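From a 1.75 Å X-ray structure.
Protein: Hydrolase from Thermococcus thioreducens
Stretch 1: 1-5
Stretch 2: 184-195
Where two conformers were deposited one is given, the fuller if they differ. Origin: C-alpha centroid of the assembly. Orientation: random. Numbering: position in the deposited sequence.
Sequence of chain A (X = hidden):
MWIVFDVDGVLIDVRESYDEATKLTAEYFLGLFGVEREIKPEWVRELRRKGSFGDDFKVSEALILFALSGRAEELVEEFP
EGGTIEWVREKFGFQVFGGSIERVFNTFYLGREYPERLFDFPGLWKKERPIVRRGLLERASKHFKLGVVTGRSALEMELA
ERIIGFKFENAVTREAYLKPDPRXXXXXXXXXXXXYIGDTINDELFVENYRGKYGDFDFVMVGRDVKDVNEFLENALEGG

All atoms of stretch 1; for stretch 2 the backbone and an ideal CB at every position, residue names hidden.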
# COMPACT_ATOMS: atom_id res chain seq x y z
N MET A 1 22.69 10.35 10.57
CA MET A 1 21.80 10.69 9.45
C MET A 1 20.70 9.64 9.44
O MET A 1 20.97 8.46 9.72
CB MET A 1 22.60 10.68 8.12
CG MET A 1 23.83 11.58 8.08
SD MET A 1 23.46 13.35 8.00
CE MET A 1 22.70 13.41 6.37
N TRP A 2 19.47 10.06 9.10
CA TRP A 2 18.32 9.14 8.99
C TRP A 2 18.28 8.55 7.60
O TRP A 2 18.49 9.26 6.65
CB TRP A 2 17.03 9.89 9.20
CG TRP A 2 16.65 10.11 10.67
CD1 TRP A 2 16.96 11.17 11.41
CD2 TRP A 2 15.86 9.25 11.51
NE1 TRP A 2 16.44 11.06 12.66
CE2 TRP A 2 15.78 9.86 12.77
CE3 TRP A 2 15.23 8.02 11.34
CZ2 TRP A 2 15.06 9.30 13.82
CZ3 TRP A 2 14.49 7.49 12.36
CH2 TRP A 2 14.42 8.11 13.60
N ILE A 3 18.01 7.26 7.51
CA ILE A 3 17.52 6.65 6.28
C ILE A 3 16.08 6.13 6.61
O ILE A 3 15.90 5.23 7.41
CB ILE A 3 18.43 5.55 5.77
CG1 ILE A 3 19.86 6.07 5.51
CG2 ILE A 3 17.85 4.90 4.52
CD1 ILE A 3 20.85 5.00 5.18
N VAL A 4 15.10 6.72 5.95
CA VAL A 4 13.69 6.43 6.13
C VAL A 4 13.17 5.79 4.87
O VAL A 4 13.47 6.26 3.77
CB VAL A 4 12.92 7.65 6.49
CG1 VAL A 4 11.51 7.28 6.96
CG2 VAL A 4 13.62 8.38 7.65
N PHE A 5 12.41 4.74 5.04
CA PHE A 5 11.91 3.94 3.90
C PHE A 5 10.37 3.95 3.86
O PHE A 5 9.66 3.94 4.88
CB PHE A 5 12.31 2.46 4.03
CG PHE A 5 13.74 2.21 4.36
CD1 PHE A 5 14.68 2.11 3.35
CD2 PHE A 5 14.13 1.98 5.71
CE1 PHE A 5 16.00 1.85 3.65
CE2 PHE A 5 15.45 1.72 6.02
CZ PHE A 5 16.39 1.64 4.97
N UNK A 184 4.18 13.39 9.04
CA UNK A 184 4.58 12.00 9.16
C UNK A 184 6.11 11.83 9.24
O UNK A 184 6.62 11.00 10.00
CB UNK A 184 4.03 11.21 7.97
N UNK A 185 6.82 12.65 8.47
CA UNK A 185 8.24 12.58 8.43
C UNK A 185 8.78 13.36 9.63
O UNK A 185 9.71 12.91 10.32
CB UNK A 185 8.78 13.12 7.10
N UNK A 186 8.18 14.50 9.93
CA UNK A 186 8.61 15.28 11.09
C UNK A 186 8.49 14.47 12.37
O UNK A 186 9.36 14.52 13.23
CB UNK A 186 7.79 16.57 11.21
N UNK A 187 7.40 13.73 12.48
CA UNK A 187 7.18 12.81 13.59
C UNK A 187 8.40 11.95 13.92
O UNK A 187 8.74 11.76 15.08
CB UNK A 187 5.99 11.90 13.27
N UNK A 188 9.03 11.40 12.88
CA UNK A 188 10.20 10.57 13.03
C UNK A 188 11.47 11.38 13.26
O UNK A 188 12.19 11.14 14.22
CB UNK A 188 10.36 9.68 11.79
N UNK A 189 11.78 12.28 12.32
CA UNK A 189 13.11 12.87 12.24
C UNK A 189 13.26 14.15 13.06
O UNK A 189 14.36 14.50 13.41
CB UNK A 189 13.45 13.16 10.78
N UNK A 190 12.17 14.86 13.35
CA UNK A 190 12.21 16.09 14.14
C UNK A 190 13.32 17.12 13.70
O UNK A 190 14.06 17.63 14.50
CB UNK A 190 12.42 15.71 15.61
N UNK A 191 13.44 17.32 12.40
CA UNK A 191 14.40 18.26 11.83
C UNK A 191 15.83 17.79 11.63
O UNK A 191 16.66 18.55 11.20
CB UNK A 191 14.44 19.50 12.72
N UNK A 192 16.13 16.54 11.96
CA UNK A 192 17.45 16.01 11.78
C UNK A 192 17.52 15.59 10.31
O UNK A 192 16.48 15.27 9.69
CB UNK A 192 17.74 14.85 12.74
N UNK A 193 18.73 15.60 9.76
CA UNK A 193 18.87 15.36 8.34
C UNK A 193 18.71 13.93 7.97
O UNK A 193 18.92 13.04 8.77
CB UNK A 193 20.23 15.86 7.85
N UNK A 194 18.46 13.72 6.70
CA UNK A 194 18.29 12.37 6.23
C UNK A 194 17.78 12.30 4.83
O UNK A 194 17.72 13.31 4.09
CB UNK A 194 17.34 11.60 7.16
N UNK A 195 17.39 11.07 4.47
CA UNK A 195 16.84 10.76 3.18
C UNK A 195 15.61 9.83 3.33
O UNK A 195 15.59 8.97 4.23
CB UNK A 195 17.91 10.12 2.30

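Position 184 lies on the helix with nothing of stretch 1 within reach, so stretch 1 sets no rule there; it is Ala184. At 185 the ideal CB points sideways and meets nothing, yet a long apolar chain could still reach the valine of the strand. Leu185 does so, its CD1 4.2 Å from Val4 CG2. Positions 186 and 187 are out of reach and could hold almost any helix former; they are Trp186 and Glu187.

At position 188 the CB points toward the strand, 4.7 Å from Trp2 CZ3, with Val4 beyond, and no polar side-chain group waits there. Leucine, isoleucine or methionine would suit. Leu188 brings its CD1 3.7 Å from Val4 CG1 and 4.4 Å from Trp2 CZ3.

At 189 the CB points sideways but sits only 4.1 Å from Trp2 CD1, beside the indole. A compact aliphatic residue fits such a flat surface. Val189 lays its CG1 over one face of the ring, 3.6 Å from the centroid of the five-membered ring and 12° off its normal, a CH-pi contact; the same CG1 lies 4.1 Å from Val4 CG2.

The helix ends at 189; at 190 phi turns positive, 47°, with psi 44°. Asparagine or glycine would adopt this most readily, but other residues can; it is Arg190, whose NH2 forms a salt bridge with Glu187 OE2 at 3.1 Å. Position 191, second of the central pair in a type I' turn spanning 189 to 192, has phi 83° and psi 1°, which favours glycine; it is Gly191.

At 192 the CB points toward stretch 1, 4.0 Å from Trp2 CD1, and the indole offers a donor, NE1. Glutamate or glutamine would suit. Glu192 accepts from Trp2 NE1 through OE1 at 2.7 Å, near the ring plane.

Position 193 points sideways, its CB 3.8 Å from Met1 CE, so a modest apolar surface suits. Its phi of -76° permits proline, and Pro193 packs its CB on that methyl while its O accepts from Trp2 N at 3.0 Å.

At 194 an ideal CB would lie 2.7 Å from Trp2 O, a clash. Gly194 lets the parallel strands draw to 4.2 Å between its CA and Trp2 CA.

At 195 the CB points to the same sheet face as the side chain of Ile3, its bridge partner, 5.3 Å from Ile3 CA; a beta-branched apolar residue would suit. Val195 N donates to Trp2 O at 3.0 Å, Val195 O accepts from Val4 N at 2.9 Å, and Val195 CG1 meets Ile3 CG1 at 4.1 Å.

Stretch 2 184-195: ALWELVRGEPGV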
# COMPACT_ATOMS: atom_id res chain seq x y z
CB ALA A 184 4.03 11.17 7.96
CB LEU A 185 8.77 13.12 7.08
CG LEU A 185 10.29 12.93 6.84
CD1 LEU A 185 10.89 11.53 7.10
CD2 LEU A 185 10.57 13.41 5.40
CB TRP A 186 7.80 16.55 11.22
CG TRP A 186 8.11 17.30 12.44
CD1 TRP A 186 7.46 17.24 13.63
CD2 TRP A 186 9.21 18.20 12.62
NE1 TRP A 186 8.07 18.08 14.54
CE2 TRP A 186 9.14 18.69 13.93
CE3 TRP A 186 10.21 18.67 11.78
CZ2 TRP A 186 10.06 19.64 14.43
CZ3 TRP A 186 11.12 19.62 12.26
CH2 TRP A 186 11.04 20.09 13.57
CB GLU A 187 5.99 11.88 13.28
CG GLU A 187 5.48 11.05 14.45
CD GLU A 187 5.19 11.90 15.69
OE1 GLU A 187 4.91 13.13 15.50
OE2 GLU A 187 5.31 11.36 16.83
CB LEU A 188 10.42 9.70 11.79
CG LEU A 188 9.83 8.32 11.68
CD1 LEU A 188 10.54 7.63 10.53
CD2 LEU A 188 9.97 7.57 13.00
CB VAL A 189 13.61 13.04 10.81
CG1 VAL A 189 13.51 11.71 10.05
CG2 VAL A 189 12.87 14.14 10.02
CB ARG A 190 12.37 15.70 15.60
CG ARG A 190 11.29 14.77 16.13
CD ARG A 190 9.93 15.46 16.25
NE ARG A 190 8.84 14.54 16.58
CZ ARG A 190 8.33 14.30 17.80
NH1 ARG A 190 8.83 14.89 18.89
NH2 ARG A 190 7.32 13.44 17.94
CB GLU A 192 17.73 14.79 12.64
CG GLU A 192 17.56 14.99 14.14
CD GLU A 192 17.46 13.68 14.90
OE1 GLU A 192 17.78 12.60 14.36
OE2 GLU A 192 17.04 13.72 16.07
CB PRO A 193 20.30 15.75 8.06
CG PRO A 193 20.74 16.52 9.27
CD PRO A 193 20.02 15.90 10.39
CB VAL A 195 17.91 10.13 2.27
CG1 VAL A 195 18.52 8.87 2.86
CG2 VAL A 195 17.37 9.88 0.84
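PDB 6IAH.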